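Local coordinates for glycine betaine/carnitine/choline ABC transporter (Staphylococcus aureus subsp. aureus Mu50, PDB 3O66), which probably binds glycine betaine, carnitine, choline or a related compatible solute outside the cell and delivers it to an ABC importer, at residues A[130-135]-A[211-216]. Residues are numbered along the deposited sequence; the frame is centred on the assembly and turned at random.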
ATOM      1  N   LEU A 130       1.691  20.888  12.350  1.00 30.97           N
ATOM      2  CA  LEU A 130       1.352  20.282  11.065  1.00 30.33           C
ATOM      3  C   LEU A 130       0.473  19.047  11.187  1.00 30.55           C
ATOM      4  O   LEU A 130       0.854  18.074  11.831  1.00 31.18           O
ATOM      5  CB  LEU A 130       2.640  19.925  10.278  1.00 27.84           C
ATOM      6  CG  LEU A 130       3.667  21.048  10.062  1.00 28.57           C
ATOM      7  CD1 LEU A 130       4.928  20.552   9.315  1.00 27.18           C
ATOM      8  CD2 LEU A 130       3.041  22.255   9.323  1.00 29.11           C
ATOM      9  N   GLU A 131      -0.674  19.073  10.512  1.00 31.20           N
ATOM     10  CA  GLU A 131      -1.544  17.899  10.403  1.00 31.62           C
ATOM     11  C   GLU A 131      -1.856  17.572   8.945  1.00 30.04           C
ATOM     12  O   GLU A 131      -1.953  16.408   8.551  1.00 28.33           O
ATOM     13  CB  GLU A 131      -2.844  18.126  11.192  1.00 34.26           C
ATOM     14  CG  GLU A 131      -2.655  17.980  12.694  1.00 39.15           C
ATOM     15  CD  GLU A 131      -2.392  16.528  13.122  1.00 43.79           C
ATOM     16  OE1 GLU A 131      -2.731  15.585  12.362  1.00 45.48           O
ATOM     17  OE2 GLU A 131      -1.855  16.325  14.237  1.00 47.14           O
ATOM     18  N   THR A 132      -1.996  18.620   8.151  1.00 30.61           N
ATOM     19  CA  THR A 132      -2.383  18.490   6.745  1.00 29.56           C
ATOM     20  C   THR A 132      -1.312  19.087   5.855  1.00 28.65           C
ATOM     21  O   THR A 132      -0.426  19.826   6.310  1.00 28.61           O
ATOM     22  CB  THR A 132      -3.727  19.219   6.434  1.00 31.19           C
ATOM     23  OG1 THR A 132      -3.523  20.642   6.456  1.00 29.47           O
ATOM     24  CG2 THR A 132      -4.854  18.792   7.419  1.00 31.81           C
ATOM     25  N   VAL A 133      -1.381  18.760   4.575  1.00 28.23           N
ATOM     26  CA  VAL A 133      -0.438  19.313   3.609  1.00 27.15           C
ATOM     27  C   VAL A 133      -0.629  20.832   3.524  1.00 28.49           C
ATOM     28  O   VAL A 133       0.354  21.590   3.468  1.00 26.93           O
ATOM     29  CB  VAL A 133      -0.605  18.642   2.237  1.00 27.26           C
ATOM     30  CG1 VAL A 133       0.238  19.346   1.201  1.00 26.91           C
ATOM     31  CG2 VAL A 133      -0.225  17.142   2.332  1.00 26.18           C
ATOM     32  N   SER A 134      -1.885  21.279   3.560  1.00 28.85           N
ATOM     33  CA  SER A 134      -2.136  22.736   3.604  1.00 31.63           C
ATOM     34  C   SER A 134      -1.448  23.450   4.804  1.00 31.06           C
ATOM     35  O   SER A 134      -1.067  24.598   4.691  1.00 32.29           O
ATOM     36  CB  SER A 134      -3.641  23.042   3.549  1.00 33.69           C
ATOM     37  OG  SER A 134      -4.187  22.683   2.275  1.00 35.04           O
ATOM     38  N   ASP A 135      -1.278  22.775   5.943  1.00 30.54           N
ATOM     39  CA  ASP A 135      -0.589  23.390   7.097  1.00 30.30           C
ATOM     40  C   ASP A 135       0.838  23.854   6.758  1.00 29.97           C
ATOM     41  O   ASP A 135       1.404  24.729   7.428  1.00 30.62           O
ATOM     42  CB  ASP A 135      -0.581  22.444   8.291  1.00 30.29           C
ATOM     43  CG  ASP A 135      -1.953  22.241   8.888  1.00 31.97           C
ATOM     44  OD1 ASP A 135      -2.817  23.136   8.766  1.00 34.17           O
ATOM     45  OD2 ASP A 135      -2.179  21.177   9.499  1.00 32.06           O
ATOM     46  N   LYS A 211      -1.959  14.711   6.195  1.00 26.78           N
ATOM     47  CA  LYS A 211      -3.174  14.395   5.446  1.00 28.70           C
ATOM     48  C   LYS A 211      -3.222  15.218   4.161  1.00 28.40           C
ATOM     49  O   LYS A 211      -2.958  16.429   4.180  1.00 28.93           O
ATOM     50  CB  LYS A 211      -4.440  14.643   6.304  1.00 30.52           C
ATOM     51  CG  LYS A 211      -4.583  13.638   7.446  1.00 33.64           C
ATOM     52  CD  LYS A 211      -5.832  13.848   8.319  1.00 40.10           C
ATOM     53  CE  LYS A 211      -5.787  15.160   9.100  1.00 43.37           C
ATOM     54  NZ  LYS A 211      -6.972  15.307  10.027  1.00 47.49           N
ATOM     55  N   ASP A 212      -3.499  14.541   3.050  1.00 28.26           N
ATOM     56  CA  ASP A 212      -3.675  15.178   1.718  1.00 29.04           C
ATOM     57  C   ASP A 212      -5.112  15.746   1.670  1.00 30.56           C
ATOM     58  O   ASP A 212      -6.039  15.143   1.098  1.00 31.20           O
ATOM     59  CB  ASP A 212      -3.412  14.105   0.652  1.00 27.89           C
ATOM     60  CG  ASP A 212      -3.611  14.579  -0.791  1.00 29.23           C
ATOM     61  OD1 ASP A 212      -3.646  15.806  -1.128  1.00 27.10           O
ATOM     62  OD2 ASP A 212      -3.718  13.652  -1.628  1.00 28.77           O
ATOM     63  N   ASP A 213      -5.281  16.913   2.285  1.00 30.96           N
ATOM     64  CA  ASP A 213      -6.609  17.496   2.502  1.00 33.75           C
ATOM     65  C   ASP A 213      -7.310  17.927   1.212  1.00 35.12           C
ATOM     66  O   ASP A 213      -8.539  18.025   1.187  1.00 37.31           O
ATOM     67  CB  ASP A 213      -6.522  18.690   3.458  1.00 34.33           C
ATOM     68  CG  ASP A 213      -5.519  19.742   2.979  1.00 34.19           C
ATOM     69  OD1 ASP A 213      -4.299  19.538   3.183  1.00 31.10           O
ATOM     70  OD2 ASP A 213      -5.955  20.765   2.380  1.00 34.93           O
ATOM     71  N   LYS A 214      -6.541  18.180   0.149  1.00 34.58           N
ATOM     72  CA  LYS A 214      -7.117  18.539  -1.151  1.00 35.97           C
ATOM     73  C   LYS A 214      -7.252  17.350  -2.123  1.00 35.61           C
ATOM     74  O   LYS A 214      -7.701  17.524  -3.257  1.00 36.05           O
ATOM     75  CB  LYS A 214      -6.322  19.683  -1.805  1.00 36.76           C
ATOM     76  CG  LYS A 214      -6.491  21.017  -1.078  1.00 38.26           C
ATOM     77  CD  LYS A 214      -5.865  22.152  -1.855  1.00 40.31           C
ATOM     78  CE  LYS A 214      -6.234  23.491  -1.239  1.00 43.17           C
ATOM     79  NZ  LYS A 214      -6.745  24.400  -2.321  1.00 49.32           N
ATOM     80  N   GLN A 215      -6.885  16.143  -1.667  1.00 33.67           N
ATOM     81  CA  GLN A 215      -6.916  14.931  -2.505  1.00 33.51           C
ATOM     82  C   GLN A 215      -6.210  15.135  -3.848  1.00 33.44           C
ATOM     83  O   GLN A 215      -6.765  14.802  -4.921  1.00 35.37           O
ATOM     84  CB  GLN A 215      -8.352  14.410  -2.732  1.00 35.28           C
ATOM     85  CG  GLN A 215      -9.112  14.117  -1.455  1.00 36.51           C
ATOM     86  CD  GLN A 215     -10.571  13.708  -1.684  1.00 39.03           C
ATOM     87  OE1 GLN A 215     -11.227  14.120  -2.664  1.00 41.15           O
ATOM     88  NE2 GLN A 215     -11.089  12.901  -0.767  1.00 37.70           N
ATOM     89  N   PHE A 216      -5.017  15.713  -3.792  1.00 31.06           N
ATOM     90  CA  PHE A 216      -4.179  15.848  -4.963  1.00 31.12           C
ATOM     91  C   PHE A 216      -3.827  14.463  -5.488  1.00 30.28           C
ATOM     92  O   PHE A 216      -3.771  14.273  -6.693  1.00 30.45           O
ATOM     93  CB  PHE A 216      -2.901  16.622  -4.630  1.00 30.78           C
ATOM     94  CG  PHE A 216      -1.919  16.672  -5.764  1.00 32.16           C
ATOM     95  CD1 PHE A 216      -2.160  17.469  -6.879  1.00 34.88           C
ATOM     96  CD2 PHE A 216      -0.768  15.901  -5.726  1.00 30.25           C
ATOM     97  CE1 PHE A 216      -1.256  17.501  -7.957  1.00 36.37           C
ATOM     98  CE2 PHE A 216       0.141  15.929  -6.780  1.00 33.41           C
ATOM     99  CZ  PHE A 216      -0.103  16.735  -7.907  1.00 35.71           C
TER
HETATM  100  O   HOH W   1      -5.641  16.104  12.134  1.00 48.12           O
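Lys211 O is approached by several groups: Val133 N gives it a hydrogen bond of 2.8 Å, Thr132 CA a C-H...O contact at 3.3 Å, and Asp213 N of its own loop a weak bond that closes an inverse gamma turn centred on Asp212. On the same edge, Lys211 N donates to Glu131 O at 2.9 Å, nearly straight at 173° and on a carbonyl lone pair. Two bonds from one residue to Glu131 and Val133, with the two chains running nearly the same way (23° apart), define a single parallel beta bridge between Thr132 and Lys211. It joins the loop after helix 122-128 to the loop after strand 208-209, at the surface of a lobe of what is, by family, a periplasmic-binding-protein fold.

Beyond the bridge, Asp213 takes over with its side chain. Its CG sits between the backbone N and carbonyl carbon (chi1 55°), and both oxygens are met on their syn sides: Ser134 OG donates to OD2 at 2.6 Å, and Ser134 N to OD1 at 3.0 Å. The two-point grip fixes the carboxylate's rotation against Ser134. Within 130-135, Thr132 OG1 accepts from Asp135 N in an ST motif, while Asp135 OD2 receives both Glu131 N, on its anti lone pair, and Thr132 N, from above the carboxylate plane.

Tyr166 of helix 159-166 packs on Val133, Ser134 and Asp213, and its OH bonds Asp212 OD1. Glu131 OE1 forms a salt bridge with Lys208. Its link to Lys211 is indirect: the lysine chain bends at chi3, passing CE 4.1 Å from Thr132 CG2, and one water accepts from Lys211 NZ at 2.6 Å and donates to Glu131 OE1 at 3.0 Å.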